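PDB 3LQC: DNA repair protein XRCC1 from Homo sapiens, which scaffolds DNA single-strand break repair by assembling repair protein complexes, and binds poly-ADP-ribose chains on PARP1 to limit that enzyme's activity. Local coordinates for residues A[55-64]-A[105-116]; A[3-11]-A[24-33]. All coordinates share one frame; numbering follows the deposited sequence. Where two conformers were deposited one is given.

From the N terminus, the chain enters contact 2 at once: the 3-10 turn and strand of 3-11 run out along the edge of the five-stranded mixed sheet, and residues 24-33 return over that strand as the end of one helix and the start of the next, closing a short loop and packing helices on the sheet's outer strand. Further along, 55-64 opens contact 1, which 105-116 closes after a long excursion through two strands of the five-stranded sheet and a helix, the two pairing as neighbouring strands of the three-stranded sheet. The loops follow in series, neither nesting nor crossing. Their centres lie about 20 Å apart, on opposite sides of the middle of this N-terminal domain of XRCC1.

Contact 1: A[55-64]-A[105-116]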
# COMPACT_ATOMS: atom_id res chain seq x y z
N ILE A 55 -17.20 -21.48 2.94
CA ILE A 55 -16.29 -21.28 1.83
C ILE A 55 -14.84 -21.50 2.22
O ILE A 55 -14.25 -20.71 2.96
CB ILE A 55 -16.49 -19.90 1.19
CG1 ILE A 55 -17.89 -19.83 0.58
CG2 ILE A 55 -15.44 -19.65 0.14
CD1 ILE A 55 -18.29 -18.48 0.09
N HIS A 56 -14.28 -22.60 1.73
CA HIS A 56 -12.92 -23.02 2.04
C HIS A 56 -11.91 -22.05 1.43
O HIS A 56 -11.04 -21.50 2.12
CB HIS A 56 -12.69 -24.44 1.51
CG HIS A 56 -11.27 -24.91 1.63
ND1 HIS A 56 -10.41 -24.94 0.55
CD2 HIS A 56 -10.57 -25.37 2.69
CE1 HIS A 56 -9.24 -25.40 0.95
NE2 HIS A 56 -9.30 -25.66 2.24
N SER A 57 -12.04 -21.84 0.13
CA SER A 57 -11.13 -21.00 -0.63
C SER A 57 -11.85 -20.41 -1.83
O SER A 57 -12.95 -20.84 -2.17
CB SER A 57 -9.92 -21.82 -1.08
OG SER A 57 -10.33 -22.94 -1.85
N VAL A 58 -11.22 -19.43 -2.49
CA VAL A 58 -11.85 -18.70 -3.58
C VAL A 58 -10.90 -18.46 -4.74
O VAL A 58 -9.80 -17.94 -4.55
CB VAL A 58 -12.36 -17.33 -3.09
CG1 VAL A 58 -13.08 -16.60 -4.22
CG2 VAL A 58 -13.28 -17.49 -1.89
N ASP A 59 -11.31 -18.84 -5.94
CA ASP A 59 -10.53 -18.57 -7.15
C ASP A 59 -11.25 -17.51 -7.97
O ASP A 59 -12.46 -17.60 -8.21
CB ASP A 59 -10.36 -19.83 -8.00
CG ASP A 59 -9.72 -20.98 -7.24
OD1 ASP A 59 -9.01 -20.73 -6.24
OD2 ASP A 59 -9.93 -22.14 -7.66
N ILE A 60 -10.51 -16.50 -8.41
CA ILE A 60 -11.10 -15.36 -9.10
C ILE A 60 -10.38 -15.10 -10.42
O ILE A 60 -9.16 -14.99 -10.46
CB ILE A 60 -11.03 -14.10 -8.23
CG1 ILE A 60 -11.90 -14.29 -6.99
CG2 ILE A 60 -11.47 -12.87 -9.03
CD1 ILE A 60 -11.88 -13.12 -6.06
N GLY A 61 -11.16 -15.02 -11.49
CA GLY A 61 -10.62 -14.70 -12.80
C GLY A 61 -11.08 -13.33 -13.21
O GLY A 61 -12.27 -13.10 -13.44
N ASN A 62 -10.14 -12.39 -13.30
CA ASN A 62 -10.50 -11.01 -13.57
C ASN A 62 -11.01 -10.81 -14.98
O ASN A 62 -10.67 -11.56 -15.89
CB ASN A 62 -9.33 -10.07 -13.29
CG ASN A 62 -9.71 -8.61 -13.43
OD1 ASN A 62 -10.82 -8.21 -13.07
ND2 ASN A 62 -8.80 -7.80 -13.96
N ASP A 63 -11.84 -9.79 -15.15
CA ASP A 63 -12.18 -9.32 -16.48
C ASP A 63 -12.18 -7.80 -16.49
O ASP A 63 -13.21 -7.17 -16.71
CB ASP A 63 -13.54 -9.85 -16.95
CG ASP A 63 -13.89 -9.37 -18.35
OD1 ASP A 63 -12.98 -9.23 -19.18
OD2 ASP A 63 -15.10 -9.15 -18.61
N GLY A 64 -11.01 -7.23 -16.22
CA GLY A 64 -10.80 -5.80 -16.36
C GLY A 64 -11.00 -4.99 -15.09
O GLY A 64 -11.00 -3.77 -15.14
N PRO A 105 -5.74 -7.70 -18.31
CA PRO A 105 -7.08 -7.55 -17.74
C PRO A 105 -7.62 -8.85 -17.15
O PRO A 105 -8.64 -8.83 -16.47
CB PRO A 105 -7.94 -7.18 -18.95
CG PRO A 105 -7.02 -7.17 -20.14
CD PRO A 105 -5.77 -7.88 -19.76
N ASN A 106 -6.94 -9.97 -17.40
CA ASN A 106 -7.51 -11.27 -17.09
C ASN A 106 -6.72 -12.08 -16.08
O ASN A 106 -6.72 -13.31 -16.14
CB ASN A 106 -7.71 -12.08 -18.37
CG ASN A 106 -8.61 -11.39 -19.37
OD1 ASN A 106 -8.21 -11.10 -20.49
ND2 ASN A 106 -9.84 -11.09 -18.96
N ARG A 107 -6.06 -11.41 -15.15
CA ARG A 107 -5.30 -12.14 -14.15
C ARG A 107 -6.19 -13.11 -13.38
O ARG A 107 -7.36 -12.81 -13.12
CB ARG A 107 -4.60 -11.20 -13.18
CG ARG A 107 -3.39 -10.52 -13.76
CD ARG A 107 -2.57 -9.81 -12.70
NE ARG A 107 -1.35 -9.27 -13.28
CZ ARG A 107 -1.20 -8.01 -13.67
NH1 ARG A 107 -2.19 -7.13 -13.53
NH2 ARG A 107 -0.05 -7.61 -14.20
N VAL A 108 -5.64 -14.26 -13.05
CA VAL A 108 -6.32 -15.21 -12.17
C VAL A 108 -5.56 -15.29 -10.86
O VAL A 108 -4.34 -15.42 -10.85
CB VAL A 108 -6.37 -16.62 -12.79
CG1 VAL A 108 -7.05 -17.59 -11.82
CG2 VAL A 108 -7.08 -16.59 -14.14
N ARG A 109 -6.28 -15.21 -9.75
CA ARG A 109 -5.66 -15.43 -8.45
C ARG A 109 -6.47 -16.43 -7.63
O ARG A 109 -7.70 -16.36 -7.60
CB ARG A 109 -5.48 -14.11 -7.69
CG ARG A 109 -4.69 -13.08 -8.47
CD ARG A 109 -4.55 -11.78 -7.69
NE ARG A 109 -3.86 -11.98 -6.42
CZ ARG A 109 -3.77 -11.05 -5.48
NH1 ARG A 109 -4.33 -9.87 -5.67
NH2 ARG A 109 -3.12 -11.30 -4.35
N MET A 110 -5.76 -17.36 -6.99
CA MET A 110 -6.37 -18.33 -6.10
C MET A 110 -6.14 -17.86 -4.68
O MET A 110 -5.04 -17.42 -4.36
CB MET A 110 -5.70 -19.70 -6.27
CG MET A 110 -5.33 -20.05 -7.72
SD MET A 110 -6.76 -20.41 -8.76
CE MET A 110 -5.99 -21.04 -10.24
N PHE A 111 -7.16 -17.95 -3.85
CA PHE A 111 -7.04 -17.55 -2.45
C PHE A 111 -7.44 -18.70 -1.52
O PHE A 111 -8.62 -18.90 -1.26
CB PHE A 111 -7.89 -16.31 -2.17
CG PHE A 111 -7.61 -15.16 -3.10
CD1 PHE A 111 -8.18 -15.11 -4.36
CD2 PHE A 111 -6.76 -14.13 -2.72
CE1 PHE A 111 -7.91 -14.05 -5.23
CE2 PHE A 111 -6.48 -13.07 -3.58
CZ PHE A 111 -7.07 -13.03 -4.84
N GLY A 112 -6.46 -19.45 -1.05
CA GLY A 112 -6.71 -20.57 -0.16
C GLY A 112 -7.08 -20.11 1.23
O GLY A 112 -7.12 -18.91 1.50
N PRO A 113 -7.33 -21.06 2.13
CA PRO A 113 -7.78 -20.71 3.48
C PRO A 113 -6.88 -19.64 4.07
O PRO A 113 -7.30 -18.78 4.84
CB PRO A 113 -7.60 -22.02 4.26
CG PRO A 113 -7.66 -23.09 3.24
CD PRO A 113 -7.09 -22.50 1.97
N ASP A 114 -5.63 -19.72 3.67
CA ASP A 114 -4.58 -18.88 4.21
C ASP A 114 -4.82 -17.41 3.92
O ASP A 114 -4.49 -16.54 4.73
CB ASP A 114 -3.25 -19.31 3.62
CG ASP A 114 -2.10 -18.52 4.17
OD1 ASP A 114 -2.13 -18.21 5.38
OD2 ASP A 114 -1.18 -18.20 3.38
N LYS A 115 -5.41 -17.14 2.76
CA LYS A 115 -5.52 -15.77 2.27
C LYS A 115 -6.90 -15.16 2.49
O LYS A 115 -7.14 -14.01 2.13
CB LYS A 115 -5.11 -15.69 0.80
CG LYS A 115 -3.76 -16.34 0.52
CD LYS A 115 -2.93 -15.51 -0.45
CE LYS A 115 -3.54 -15.48 -1.84
NZ LYS A 115 -3.02 -14.33 -2.65
N LEU A 116 -7.80 -15.93 3.09
CA LEU A 116 -9.13 -15.44 3.45
C LEU A 116 -9.13 -15.00 4.90
O LEU A 116 -8.25 -15.37 5.66
CB LEU A 116 -10.18 -16.53 3.24
CG LEU A 116 -10.33 -17.04 1.81
CD1 LEU A 116 -11.42 -18.08 1.73
CD2 LEU A 116 -10.63 -15.87 0.89
O HOH W 1 -6.12 -8.51 -14.26
O HOH W 2 -9.48 -14.00 -16.04
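Asn62 O is gripped three ways: Asn106 ND2 reaches it across the contact at 3.2 Å, tilted from the carbonyl plane, while water 2 and the hydroxyl of Ser145 also bond to it. Water 2 joins it to Asn106 O as well. The Asn62 side chain stands anti to its own N (chi1 -175°), which carries the amide alongside the 105-107 backbone; there ND2 donates a hydrogen bond to water 1 at 2.8 Å, the same water that accepts from Arg107 N, and OD1 takes the N-H of Ser65. With an alanine in place of Asn62, water 1 and Ser65 N are likely to lose their amide partners, and the turn after the strand would be less tied. Beyond this end, strands 57-63 and 108-111 pair antiparallel, with Ile60 N to Arg109 O at 2.9 Å and Phe111 N to Val58 O at 2.7 Å. On the other side of the sheet from Asp59 and Met110, Ile60 CD1 approaches Phe111 CE1 at 4.2 Å and Leu116 CD1 meets Val58 CG2 at 4.1 Å. Backbone bonds thus join 108-111, an outer strand of the three-stranded sheet, to its central strand 57-63, with a mostly apolar face turned to strand 85-92, on which Arg109 bonds Ser92 O, and a polar, water-bridged end.

Contact 2: A[3-11]-A[24-33]; sequences EIRLRHVVS and LLKADTYRKW. With CO3 (carbonate ion), chain D.
His8 extends its ring anti to the backbone N (chi1 -162°) and Trp33 does the same from the helix (chi1 176°), which lays imidazole and indole alongside one another, the two side chains running in opposing directions. His8 CB then sits almost squarely over the six-membered ring of Trp33, 3.7 Å from its centroid and 2° off the normal, a clear CH-pi contact. Further out, His8 CD2 lies over the same indole face, 3.5 Å from Trp33 CG, with the imidazole inclined to the five-membered ring. The far rim of the indole reaches the 3-10 turn, where Leu6 O meets Trp33 CH2 edge-on at 3.5 Å.

The other end of the imidazole is closed in by Leu24 and Tyr30. Leu24 CD1 comes to its edge, in the ring plane, 3.4 Å from His8 ND1, and Tyr30 CD2 approaches the same nitrogen at 3.7 Å. ND1 is buried here without a polar partner, so this aromatic cluster is held by shape and dispersion. Val10, two residues along the strand, adds CG1 against Leu24 CD1 at 3.7 Å.

Arg7 points the opposite way from His8. Its guanidinium presents an edge to a carbonate ion, probably from the crystallisation liquor, with a nearly straight bond from NE to O1 (3.0 Å); NH2 binds O2 and also pairs with Glu81. Ser44 OG and Lys129 NZ also hydrogen-bond the ion. Strand 7-12 is the outer strand of the mixed sheet, hydrogen-bonded in parallel to strand 42-49, and helices 17-25 and 28-36 cover its His8 and Val10 side, with Tyr30 reaching Val45 of that neighbouring strand.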
# COMPACT_ATOMS: atom_id res chain seq x y z
N GLU A 3 -23.80 -0.18 -3.30
CA GLU A 3 -25.08 0.49 -3.15
C GLU A 3 -26.02 -0.19 -4.12
O GLU A 3 -25.57 -0.81 -5.09
CB GLU A 3 -24.97 1.99 -3.43
CG GLU A 3 -24.14 2.37 -4.65
CD GLU A 3 -24.32 3.84 -5.01
OE1 GLU A 3 -23.32 4.55 -5.24
OE2 GLU A 3 -25.48 4.29 -5.06
N ILE A 4 -27.32 -0.12 -3.86
CA ILE A 4 -28.27 -0.98 -4.57
C ILE A 4 -28.22 -0.84 -6.10
O ILE A 4 -28.36 -1.83 -6.82
CB ILE A 4 -29.70 -0.80 -4.04
CG1 ILE A 4 -30.64 -1.82 -4.68
CG2 ILE A 4 -30.20 0.60 -4.29
CD1 ILE A 4 -30.14 -3.24 -4.61
N ARG A 5 -28.01 0.38 -6.59
CA ARG A 5 -28.03 0.63 -8.03
C ARG A 5 -26.78 0.11 -8.73
O ARG A 5 -26.73 0.05 -9.96
CB ARG A 5 -28.21 2.13 -8.31
CG ARG A 5 -27.03 2.96 -7.91
CD ARG A 5 -27.12 4.37 -8.46
NE ARG A 5 -25.82 5.01 -8.41
CZ ARG A 5 -25.01 5.16 -9.46
NH1 ARG A 5 -25.39 4.74 -10.66
NH2 ARG A 5 -23.83 5.74 -9.30
N LEU A 6 -25.77 -0.26 -7.94
CA LEU A 6 -24.53 -0.82 -8.48
C LEU A 6 -24.44 -2.31 -8.17
O LEU A 6 -23.41 -2.94 -8.39
CB LEU A 6 -23.32 -0.09 -7.90
CG LEU A 6 -23.31 1.37 -8.36
CD1 LEU A 6 -22.12 2.12 -7.80
CD2 LEU A 6 -23.33 1.39 -9.89
N ARG A 7 -25.53 -2.87 -7.67
CA ARG A 7 -25.53 -4.24 -7.20
C ARG A 7 -26.52 -5.09 -7.99
O ARG A 7 -27.69 -4.77 -8.07
CB ARG A 7 -25.91 -4.24 -5.72
CG ARG A 7 -26.03 -5.59 -5.10
CD ARG A 7 -26.61 -5.44 -3.70
NE ARG A 7 -25.96 -4.37 -2.96
CZ ARG A 7 -26.60 -3.53 -2.15
NH1 ARG A 7 -27.91 -3.64 -1.98
NH2 ARG A 7 -25.93 -2.57 -1.52
N HIS A 8 -26.02 -6.17 -8.58
CA HIS A 8 -26.88 -7.14 -9.25
C HIS A 8 -27.13 -8.33 -8.34
O HIS A 8 -26.23 -9.14 -8.10
CB HIS A 8 -26.23 -7.60 -10.56
CG HIS A 8 -27.19 -8.25 -11.51
ND1 HIS A 8 -27.05 -9.56 -11.93
CD2 HIS A 8 -28.29 -7.78 -12.13
CE1 HIS A 8 -28.02 -9.85 -12.77
NE2 HIS A 8 -28.79 -8.79 -12.91
N VAL A 9 -28.35 -8.42 -7.83
CA VAL A 9 -28.74 -9.49 -6.91
C VAL A 9 -29.39 -10.64 -7.68
O VAL A 9 -30.25 -10.42 -8.53
CB VAL A 9 -29.71 -8.95 -5.83
CG1 VAL A 9 -29.97 -10.00 -4.76
CG2 VAL A 9 -29.13 -7.68 -5.20
N VAL A 10 -28.96 -11.87 -7.40
CA VAL A 10 -29.63 -13.02 -7.98
C VAL A 10 -29.82 -14.15 -6.98
O VAL A 10 -29.04 -14.30 -6.03
CB VAL A 10 -28.90 -13.59 -9.22
CG1 VAL A 10 -28.61 -12.49 -10.22
CG2 VAL A 10 -27.63 -14.32 -8.81
N SER A 11 -30.85 -14.95 -7.23
CA SER A 11 -31.13 -16.16 -6.47
C SER A 11 -30.45 -17.36 -7.11
O SER A 11 -30.53 -17.55 -8.32
CB SER A 11 -32.64 -16.41 -6.41
OG SER A 11 -33.31 -15.24 -5.96
N LEU A 24 -24.51 -16.73 -13.87
CA LEU A 24 -24.79 -15.31 -13.81
C LEU A 24 -23.94 -14.59 -14.83
O LEU A 24 -24.45 -13.82 -15.62
CB LEU A 24 -24.52 -14.74 -12.41
CG LEU A 24 -24.66 -13.22 -12.22
CD1 LEU A 24 -25.99 -12.72 -12.78
CD2 LEU A 24 -24.55 -12.84 -10.76
N LEU A 25 -22.65 -14.88 -14.83
CA LEU A 25 -21.69 -14.10 -15.60
C LEU A 25 -21.90 -14.24 -17.11
O LEU A 25 -21.66 -13.29 -17.86
CB LEU A 25 -20.27 -14.48 -15.20
CG LEU A 25 -19.87 -13.99 -13.80
CD1 LEU A 25 -18.55 -14.58 -13.34
CD2 LEU A 25 -19.82 -12.47 -13.76
N LYS A 26 -22.36 -15.40 -17.56
CA LYS A 26 -22.62 -15.60 -18.98
C LYS A 26 -24.09 -15.36 -19.31
O LYS A 26 -24.54 -15.70 -20.39
CB LYS A 26 -22.17 -17.00 -19.43
CG LYS A 26 -23.02 -18.15 -18.89
CD LYS A 26 -22.21 -19.45 -18.90
CE LYS A 26 -23.11 -20.67 -18.73
NZ LYS A 26 -24.02 -20.85 -19.89
N ALA A 27 -24.82 -14.77 -18.37
CA ALA A 27 -26.26 -14.58 -18.54
C ALA A 27 -26.56 -13.29 -19.26
O ALA A 27 -26.01 -12.24 -18.93
CB ALA A 27 -26.98 -14.62 -17.20
N ASP A 28 -27.48 -13.36 -20.21
CA ASP A 28 -27.82 -12.21 -21.02
C ASP A 28 -28.36 -11.07 -20.17
O ASP A 28 -28.05 -9.91 -20.40
CB ASP A 28 -28.84 -12.59 -22.09
CG ASP A 28 -28.48 -12.07 -23.46
OD1 ASP A 28 -27.35 -12.36 -23.92
OD2 ASP A 28 -29.31 -11.38 -24.08
N THR A 29 -29.18 -11.40 -19.19
CA THR A 29 -29.76 -10.41 -18.30
C THR A 29 -28.65 -9.65 -17.57
O THR A 29 -28.73 -8.43 -17.41
CB THR A 29 -30.70 -11.07 -17.28
OG1 THR A 29 -29.92 -11.82 -16.33
CG2 THR A 29 -31.65 -12.02 -17.98
N TYR A 30 -27.62 -10.37 -17.13
CA TYR A 30 -26.50 -9.74 -16.44
C TYR A 30 -25.72 -8.84 -17.38
O TYR A 30 -25.37 -7.70 -17.03
CB TYR A 30 -25.57 -10.79 -15.82
CG TYR A 30 -24.25 -10.21 -15.40
CD1 TYR A 30 -23.10 -10.43 -16.14
CD2 TYR A 30 -24.16 -9.39 -14.28
CE1 TYR A 30 -21.89 -9.88 -15.77
CE2 TYR A 30 -22.95 -8.83 -13.90
CZ TYR A 30 -21.82 -9.08 -14.65
OH TYR A 30 -20.62 -8.52 -14.27
N ARG A 31 -25.43 -9.36 -18.57
CA ARG A 31 -24.68 -8.61 -19.55
C ARG A 31 -25.40 -7.32 -19.93
O ARG A 31 -24.78 -6.28 -20.12
CB ARG A 31 -24.38 -9.47 -20.78
CG ARG A 31 -23.42 -10.63 -20.49
CD ARG A 31 -23.29 -11.56 -21.69
N LYS A 32 -26.72 -7.38 -20.00
CA LYS A 32 -27.51 -6.19 -20.30
C LYS A 32 -27.50 -5.23 -19.12
O LYS A 32 -27.43 -4.02 -19.29
CB LYS A 32 -28.95 -6.56 -20.64
CG LYS A 32 -29.08 -7.45 -21.86
CD LYS A 32 -30.48 -8.04 -21.95
CE LYS A 32 -30.62 -8.99 -23.13
NZ LYS A 32 -31.88 -9.79 -23.06
N TRP A 33 -27.59 -5.78 -17.91
CA TRP A 33 -27.52 -4.96 -16.71
C TRP A 33 -26.16 -4.28 -16.63
O TRP A 33 -26.06 -3.10 -16.32
CB TRP A 33 -27.73 -5.81 -15.45
CG TRP A 33 -27.56 -5.03 -14.19
CD1 TRP A 33 -28.51 -4.29 -13.55
CD2 TRP A 33 -26.36 -4.90 -13.41
NE1 TRP A 33 -27.98 -3.72 -12.42
CE2 TRP A 33 -26.67 -4.07 -12.31
CE3 TRP A 33 -25.06 -5.40 -13.54
CZ2 TRP A 33 -25.71 -3.74 -11.34
CZ3 TRP A 33 -24.12 -5.06 -12.57
CH2 TRP A 33 -24.45 -4.24 -11.49
C CO3 D . -22.70 -2.93 -2.50
O1 CO3 D . -23.06 -3.92 -3.26
O2 CO3 D . -23.24 -2.82 -1.32